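Long-range contacts in B-cell differentiation antigen CD72 (Mus musculus, PDB 5B1R), which acts as a B-cell co-receptor that recognises the Sm/RNP self-antigen and, when coligated with the B-cell receptor, inhibits its signalling: residues 24-29 with 69-73; 63-69 with 93-98. The protein carries 2 engineered substitutions. One frame throughout, in Å; residues are numbered along the deposited sequence.

Overall arrangement
Both contacts belong to the extracellular C-type lectin-like domain of CD72, and both use strand 69-70, one of the two outer strands of a three-stranded antiparallel sheet, with 87-94 in the middle and 97-104 on the other side. Their centres lie about 16 Å apart, and Tyr69 is common to both ranges. Successive residues serve different contacts: Trp70 points at the start of helix 26-35 in contact 1, Tyr69 at Trp98 in contact 2. Contact 1 is the more central, about 8 Å between its centre and that of the chain, against about 12 Å for contact 2, which joins the loop leading into the strand to the hairpin of 93-98.

Contact 1 of 2, residues 24-29 with 69-73; sequences RSLEES and YWIQM. Unlike the reference sequence in segment 24-29: Arg24 (reference Gly).
In this C-type lectin-like domain the residues Trp70-Ile71-Gln72-Met73 occupy what corresponds to the WIGL motif of the family, and their tryptophan packs on the N-terminus of helix 26-35. The chain is extended at Arg24, which differs from the reference glycine, and turns helical at Leu26. Ser25 is the N-cap, its OG accepting from Glu28 N at 3.0 Å. Starting from Tyr69, extended and backbone-paired with Ile91 of the central strand, the second segment comes closest at Trp70, whose CA is 6.3 Å from the CA of Leu26. Trp70 (chi1 -70°, chi2 127°) aims its indole at the helix start: NE1 donates to Arg24 O, near the ring plane, at 2.9 Å with an N-H...O angle of 134°. Leu26 (chi1 t, chi2 m) covers one ring face in a CH-pi contact, its CB 3.9 Å from the six-membered centroid and 11° off the normal, while Leu26 CD2 reaches Trp70 CB at 3.8 Å. Ser29, with chi1 m, sets its OG 3.4 Å from Trp70 CD1 and donates that hydroxyl to Ser25 O at 2.8 Å. His109 meets the same indole edge-to-face. At Ile71 the side chain points away, and the link is Leu26 CD2 to the carbonyl Ile71 O, 4.1 Å. Beyond it, Gln72 O accepts a hydrogen bond from Arg100 NH1 of strand 97-104.

Contact 2 of 2, residues 63-69 with 93-98; sequences LDRSKSY and KYYQKW. Unlike the reference sequence in segment 93-98: Lys93 (reference Thr).
Two tight turns meet here in the C-type lectin-like domain. Asp64 to Lys67 form a type I beta turn in the loop between helix 57-60 and strand 69-70, closed by Lys67 N to Asp64 O at 3.0 Å. Segment 93-98 is the tip of a beta hairpin with a two-residue loop, a type II' turn from Tyr94 to Lys97: Tyr95 takes phi/psi 54/-105°, Gln96 -98/-7°, with Tyr94 N to Lys97 O 2.8 Å and Lys97 N to Tyr94 O 2.9 Å. The CA atoms of Arg65 and Lys93 lie 5.9 Å apart, and one water joins the backbones, donating to Arg65 O and Lys67 O (2.7 Å each) and accepting from Lys93 N (2.9 Å). Asp64 OD1 makes an Asx turn with Ser66 N (2.9 Å). The apolar centre is Trp98 (chi1 -69°, chi2 88°). Leu63 CD1 sits over its six-membered ring, 4.0 Å from the centroid; Tyr69 CE1 is 3.9 Å from Trp98 CH2, while Tyr69 OH accepts from Asp64 N at 2.9 Å. At the exposed margin, all-t Lys93, a threonine in the reference, places NZ only 3.0 Å from Arg65 NH1, an unbonded like-charge pair. Arg65 (chi1-chi3 p, t, m) instead donates from NH2 to Tyr95 O at 2.6 Å.

Contact 1 of 2, residues 24-29 with 69-73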
loop_
_atom_site.group_PDB
_atom_site.type_symbol
_atom_site.label_atom_id
_atom_site.label_comp_id
_atom_site.label_asym_id
_atom_site.label_seq_id
_atom_site.Cartn_x
_atom_site.Cartn_y
_atom_site.Cartn_z
ATOM N N ARG A 24 -7.833 -8.376 -6.275
ATOM C CA ARG A 24 -6.947 -8.732 -7.382
ATOM C C ARG A 24 -5.708 -9.442 -6.853
ATOM O O ARG A 24 -5.341 -9.299 -5.690
ATOM C CB ARG A 24 -6.464 -7.497 -8.151
ATOM C CG ARG A 24 -7.531 -6.558 -8.660
ATOM C CD ARG A 24 -6.887 -5.434 -9.443
ATOM N NE ARG A 24 -7.876 -4.483 -9.967
ATOM C CZ ARG A 24 -8.308 -3.411 -9.323
ATOM N NH1 ARG A 24 -7.849 -3.129 -8.118
ATOM N NH2 ARG A 24 -9.212 -2.630 -9.917
ATOM N N SER A 25 -5.029 -10.162 -7.733
ATOM C CA SER A 25 -3.678 -10.638 -7.447
ATOM C C SER A 25 -2.731 -9.452 -7.293
ATOM O O SER A 25 -3.084 -8.311 -7.608
ATOM C CB SER A 25 -3.184 -11.502 -8.597
ATOM O OG SER A 25 -3.071 -10.717 -9.775
ATOM N N LEU A 26 -1.516 -9.719 -6.835
ATOM C CA LEU A 26 -0.549 -8.645 -6.740
ATOM C C LEU A 26 -0.293 -8.043 -8.112
ATOM O O LEU A 26 -0.311 -6.828 -8.270
ATOM C CB LEU A 26 0.744 -9.108 -6.045
ATOM C CG LEU A 26 1.817 -8.023 -5.799
ATOM C CD1 LEU A 26 2.635 -7.641 -7.038
ATOM C CD2 LEU A 26 1.229 -6.780 -5.131
ATOM N N GLU A 27 -0.032 -8.907 -9.095
ATOM C CA GLU A 27 0.295 -8.441 -10.433
ATOM C C GLU A 27 -0.835 -7.592 -10.998
ATOM O O GLU A 27 -0.583 -6.546 -11.612
ATOM C CB GLU A 27 0.563 -9.638 -11.342
ATOM C CG GLU A 27 0.727 -9.334 -12.816
ATOM C CD GLU A 27 1.120 -10.572 -13.604
ATOM O OE1 GLU A 27 2.232 -11.092 -13.373
ATOM O OE2 GLU A 27 0.320 -11.035 -14.442
ATOM N N GLU A 28 -2.081 -8.030 -10.811
ATOM C CA GLU A 28 -3.194 -7.249 -11.350
ATOM C C GLU A 28 -3.389 -5.947 -10.559
ATOM O O GLU A 28 -3.801 -4.931 -11.129
ATOM C CB GLU A 28 -4.464 -8.104 -11.423
ATOM C CG GLU A 28 -4.407 -9.172 -12.521
ATOM C CD GLU A 28 -4.285 -8.586 -13.916
ATOM O OE1 GLU A 28 -5.065 -7.676 -14.241
ATOM O OE2 GLU A 28 -3.422 -9.061 -14.693
ATOM N N SER A 29 -3.073 -5.961 -9.262
ATOM C CA SER A 29 -3.102 -4.727 -8.471
ATOM C C SER A 29 -2.036 -3.741 -8.976
ATOM O O SER A 29 -2.297 -2.541 -9.124
ATOM C CB SER A 29 -2.890 -5.032 -6.980
ATOM O OG SER A 29 -3.915 -5.874 -6.457
ATOM N N TYR A 69 -4.188 -5.817 2.543
ATOM C CA TYR A 69 -4.025 -4.975 1.358
ATOM C C TYR A 69 -2.678 -5.191 0.694
ATOM O O TYR A 69 -1.639 -5.047 1.339
ATOM C CB TYR A 69 -4.153 -3.488 1.729
ATOM C CG TYR A 69 -5.545 -3.130 2.218
ATOM C CD1 TYR A 69 -5.927 -3.372 3.528
ATOM C CD2 TYR A 69 -6.476 -2.564 1.348
ATOM C CE1 TYR A 69 -7.211 -3.086 3.961
ATOM C CE2 TYR A 69 -7.763 -2.260 1.773
ATOM C CZ TYR A 69 -8.123 -2.516 3.082
ATOM O OH TYR A 69 -9.397 -2.225 3.533
ATOM N N TRP A 70 -2.678 -5.495 -0.601
ATOM C CA TRP A 70 -1.424 -5.509 -1.345
ATOM C C TRP A 70 -0.749 -4.137 -1.324
ATOM O O TRP A 70 -1.406 -3.111 -1.547
ATOM C CB TRP A 70 -1.642 -5.920 -2.798
ATOM C CG TRP A 70 -2.006 -7.349 -3.064
ATOM C CD1 TRP A 70 -3.075 -7.782 -3.773
ATOM C CD2 TRP A 70 -1.250 -8.512 -2.701
ATOM N NE1 TRP A 70 -3.049 -9.154 -3.864
ATOM C CE2 TRP A 70 -1.940 -9.633 -3.210
ATOM C CE3 TRP A 70 -0.064 -8.717 -1.983
ATOM C CZ2 TRP A 70 -1.468 -10.945 -3.048
ATOM C CZ3 TRP A 70 0.387 -10.014 -1.806
ATOM C CH2 TRP A 70 -0.316 -11.109 -2.333
ATOM N N ILE A 71 0.564 -4.142 -1.105
ATOM C CA ILE A 71 1.388 -2.938 -1.155
ATOM C C ILE A 71 2.687 -3.277 -1.899
ATOM O O ILE A 71 2.921 -4.425 -2.296
ATOM C CB ILE A 71 1.701 -2.385 0.268
ATOM C CG1 ILE A 71 2.488 -3.399 1.118
ATOM C CG2 ILE A 71 0.403 -1.952 0.971
ATOM C CD1 ILE A 71 3.216 -2.766 2.273
ATOM N N GLN A 72 3.546 -2.275 -2.064
ATOM C CA GLN A 72 4.846 -2.500 -2.674
ATOM C C GLN A 72 5.698 -3.453 -1.841
ATOM O O GLN A 72 5.833 -3.289 -0.629
ATOM C CB GLN A 72 5.590 -1.180 -2.787
ATOM C CG GLN A 72 6.963 -1.320 -3.419
ATOM C CD GLN A 72 7.773 -0.046 -3.290
ATOM O OE1 GLN A 72 7.623 0.872 -4.090
ATOM N NE2 GLN A 72 8.614 0.024 -2.266
ATOM N N MET A 73 6.301 -4.432 -2.492
ATOM C CA MET A 73 7.252 -5.307 -1.834
ATOM C C MET A 73 8.449 -4.490 -1.337
ATOM O O MET A 73 8.962 -3.611 -2.038
ATOM C CB MET A 73 7.735 -6.366 -2.826
ATOM C CG MET A 73 8.674 -7.366 -2.206
ATOM S SD MET A 73 9.377 -8.541 -3.369
ATOM C CE MET A 73 10.296 -7.467 -4.463
#

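Contact 2 of 2, residues 63-69 with 93-98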
loop_
_atom_site.group_PDB
_atom_site.type_symbol
_atom_site.label_atom_id
_atom_site.label_comp_id
_atom_site.label_asym_id
_atom_site.label_seq_id
_atom_site.Cartn_x
_atom_site.Cartn_y
_atom_site.Cartn_z
ATOM N N LEU A 63 -8.645 2.006 6.452
ATOM C CA LEU A 63 -8.531 0.602 6.076
ATOM C C LEU A 63 -9.533 -0.250 6.848
ATOM O O LEU A 63 -9.837 0.024 8.006
ATOM C CB LEU A 63 -7.117 0.104 6.351
ATOM C CG LEU A 63 -5.993 0.806 5.593
ATOM C CD1 LEU A 63 -4.634 0.252 6.042
ATOM C CD2 LEU A 63 -6.168 0.664 4.100
ATOM N N ASP A 64 -10.015 -1.304 6.208
ATOM C CA ASP A 64 -10.906 -2.263 6.833
ATOM C C ASP A 64 -10.040 -3.283 7.568
ATOM O O ASP A 64 -9.241 -3.997 6.948
ATOM C CB ASP A 64 -11.723 -2.923 5.731
ATOM C CG ASP A 64 -12.743 -3.912 6.249
ATOM O OD1 ASP A 64 -12.582 -4.453 7.364
ATOM O OD2 ASP A 64 -13.710 -4.169 5.502
ATOM N N ARG A 65 -10.187 -3.345 8.887
ATOM C CA ARG A 65 -9.344 -4.216 9.704
ATOM C C ARG A 65 -9.515 -5.708 9.407
ATOM O O ARG A 65 -8.686 -6.521 9.811
ATOM C CB ARG A 65 -9.566 -3.947 11.193
ATOM C CG ARG A 65 -10.880 -4.481 11.739
ATOM C CD ARG A 65 -10.859 -4.522 13.266
ATOM N NE ARG A 65 -9.750 -5.332 13.772
ATOM C CZ ARG A 65 -8.885 -4.936 14.703
ATOM N NH1 ARG A 65 -8.994 -3.732 15.249
ATOM N NH2 ARG A 65 -7.911 -5.749 15.091
ATOM N N SER A 66 -10.585 -6.067 8.701
ATOM C CA SER A 66 -10.829 -7.463 8.346
ATOM C C SER A 66 -10.211 -7.846 6.999
ATOM O O SER A 66 -10.350 -8.987 6.560
ATOM C CB SER A 66 -12.329 -7.755 8.307
ATOM O OG SER A 66 -12.926 -7.183 7.159
ATOM N N LYS A 67 -9.544 -6.899 6.339
ATOM C CA LYS A 67 -8.955 -7.149 5.027
ATOM C C LYS A 67 -7.439 -7.011 5.083
ATOM O O LYS A 67 -6.892 -6.334 5.952
ATOM C CB LYS A 67 -9.503 -6.147 4.002
ATOM C CG LYS A 67 -11.014 -6.190 3.795
ATOM C CD LYS A 67 -11.419 -7.347 2.907
ATOM C CE LYS A 67 -12.926 -7.357 2.666
ATOM N NZ LYS A 67 -13.381 -6.119 1.975
ATOM N N SER A 68 -6.758 -7.653 4.142
ATOM C CA SER A 68 -5.330 -7.422 3.932
ATOM C C SER A 68 -5.154 -6.734 2.604
ATOM O O SER A 68 -5.880 -7.035 1.650
ATOM C CB SER A 68 -4.562 -8.731 3.884
ATOM O OG SER A 68 -4.690 -9.469 5.084
ATOM N N TYR A 69 -4.188 -5.817 2.543
ATOM C CA TYR A 69 -4.025 -4.975 1.358
ATOM C C TYR A 69 -2.678 -5.191 0.694
ATOM O O TYR A 69 -1.639 -5.047 1.339
ATOM C CB TYR A 69 -4.153 -3.488 1.729
ATOM C CG TYR A 69 -5.545 -3.130 2.218
ATOM C CD1 TYR A 69 -5.927 -3.372 3.528
ATOM C CD2 TYR A 69 -6.476 -2.564 1.348
ATOM C CE1 TYR A 69 -7.211 -3.086 3.961
ATOM C CE2 TYR A 69 -7.763 -2.260 1.773
ATOM C CZ TYR A 69 -8.123 -2.516 3.082
ATOM O OH TYR A 69 -9.397 -2.225 3.533
ATOM N N LYS A 93 -3.886 -6.718 9.683
ATOM C CA LYS A 93 -3.989 -6.192 11.034
ATOM C C LYS A 93 -3.983 -7.288 12.068
ATOM O O LYS A 93 -4.793 -8.211 12.013
ATOM C CB LYS A 93 -5.235 -5.319 11.225
ATOM C CG LYS A 93 -5.127 -4.459 12.482
ATOM C CD LYS A 93 -6.221 -3.427 12.610
ATOM C CE LYS A 93 -5.892 -2.491 13.764
ATOM N NZ LYS A 93 -7.064 -1.679 14.193
ATOM N N TYR A 94 -3.048 -7.180 13.003
ATOM C CA TYR A 94 -2.989 -8.085 14.142
ATOM C C TYR A 94 -3.289 -7.315 15.409
ATOM O O TYR A 94 -2.488 -6.490 15.843
ATOM C CB TYR A 94 -1.611 -8.725 14.235
ATOM C CG TYR A 94 -1.323 -9.661 13.095
ATOM C CD1 TYR A 94 -0.759 -9.193 11.913
ATOM C CD2 TYR A 94 -1.633 -11.011 13.188
ATOM C CE1 TYR A 94 -0.500 -10.050 10.865
ATOM C CE2 TYR A 94 -1.378 -11.872 12.146
ATOM C CZ TYR A 94 -0.811 -11.388 10.988
ATOM O OH TYR A 94 -0.553 -12.249 9.946
ATOM N N TYR A 95 -4.449 -7.593 15.995
ATOM C CA TYR A 95 -4.895 -6.889 17.188
ATOM C C TYR A 95 -4.866 -5.382 16.949
ATOM O O TYR A 95 -5.704 -4.854 16.222
ATOM C CB TYR A 95 -4.048 -7.303 18.394
ATOM C CG TYR A 95 -3.839 -8.799 18.449
ATOM C CD1 TYR A 95 -4.857 -9.644 18.874
ATOM C CD2 TYR A 95 -2.637 -9.370 18.050
ATOM C CE1 TYR A 95 -4.679 -11.015 18.915
ATOM C CE2 TYR A 95 -2.449 -10.742 18.086
ATOM C CZ TYR A 95 -3.473 -11.559 18.522
ATOM O OH TYR A 95 -3.292 -12.924 18.561
ATOM N N GLN A 96 -3.886 -4.696 17.525
ATOM C CA GLN A 96 -3.830 -3.242 17.398
ATOM C C GLN A 96 -2.878 -2.724 16.315
ATOM O O GLN A 96 -2.861 -1.527 16.038
ATOM C CB GLN A 96 -3.498 -2.593 18.746
ATOM C CG GLN A 96 -4.468 -2.935 19.879
ATOM C CD GLN A 96 -5.799 -2.201 19.783
ATOM O OE1 GLN A 96 -6.239 -1.810 18.701
ATOM N NE2 GLN A 96 -6.446 -2.009 20.928
ATOM N N LYS A 97 -2.097 -3.609 15.699
ATOM C CA LYS A 97 -1.083 -3.165 14.737
ATOM C C LYS A 97 -1.182 -3.805 13.363
ATOM O O LYS A 97 -1.266 -5.028 13.244
ATOM C CB LYS A 97 0.326 -3.435 15.270
ATOM C CG LYS A 97 0.867 -2.383 16.213
ATOM C CD LYS A 97 2.297 -2.713 16.598
ATOM C CE LYS A 97 2.749 -1.891 17.787
ATOM N NZ LYS A 97 4.061 -2.377 18.296
ATOM N N TRP A 98 -1.124 -2.970 12.326
ATOM C CA TRP A 98 -0.888 -3.461 10.972
ATOM C C TRP A 98 0.555 -3.952 10.866
ATOM O O TRP A 98 1.466 -3.319 11.395
ATOM C CB TRP A 98 -1.171 -2.362 9.934
ATOM C CG TRP A 98 -2.633 -2.041 9.847
ATOM C CD1 TRP A 98 -3.324 -1.128 10.592
ATOM C CD2 TRP A 98 -3.592 -2.666 8.988
ATOM N NE1 TRP A 98 -4.652 -1.146 10.243
ATOM C CE2 TRP A 98 -4.841 -2.078 9.256
ATOM C CE3 TRP A 98 -3.512 -3.667 8.018
ATOM C CZ2 TRP A 98 -6.001 -2.461 8.601
ATOM C CZ3 TRP A 98 -4.664 -4.035 7.358
ATOM C CH2 TRP A 98 -5.896 -3.439 7.656
HETATM O O HOH W 1 -6.428 -7.174 8.431
#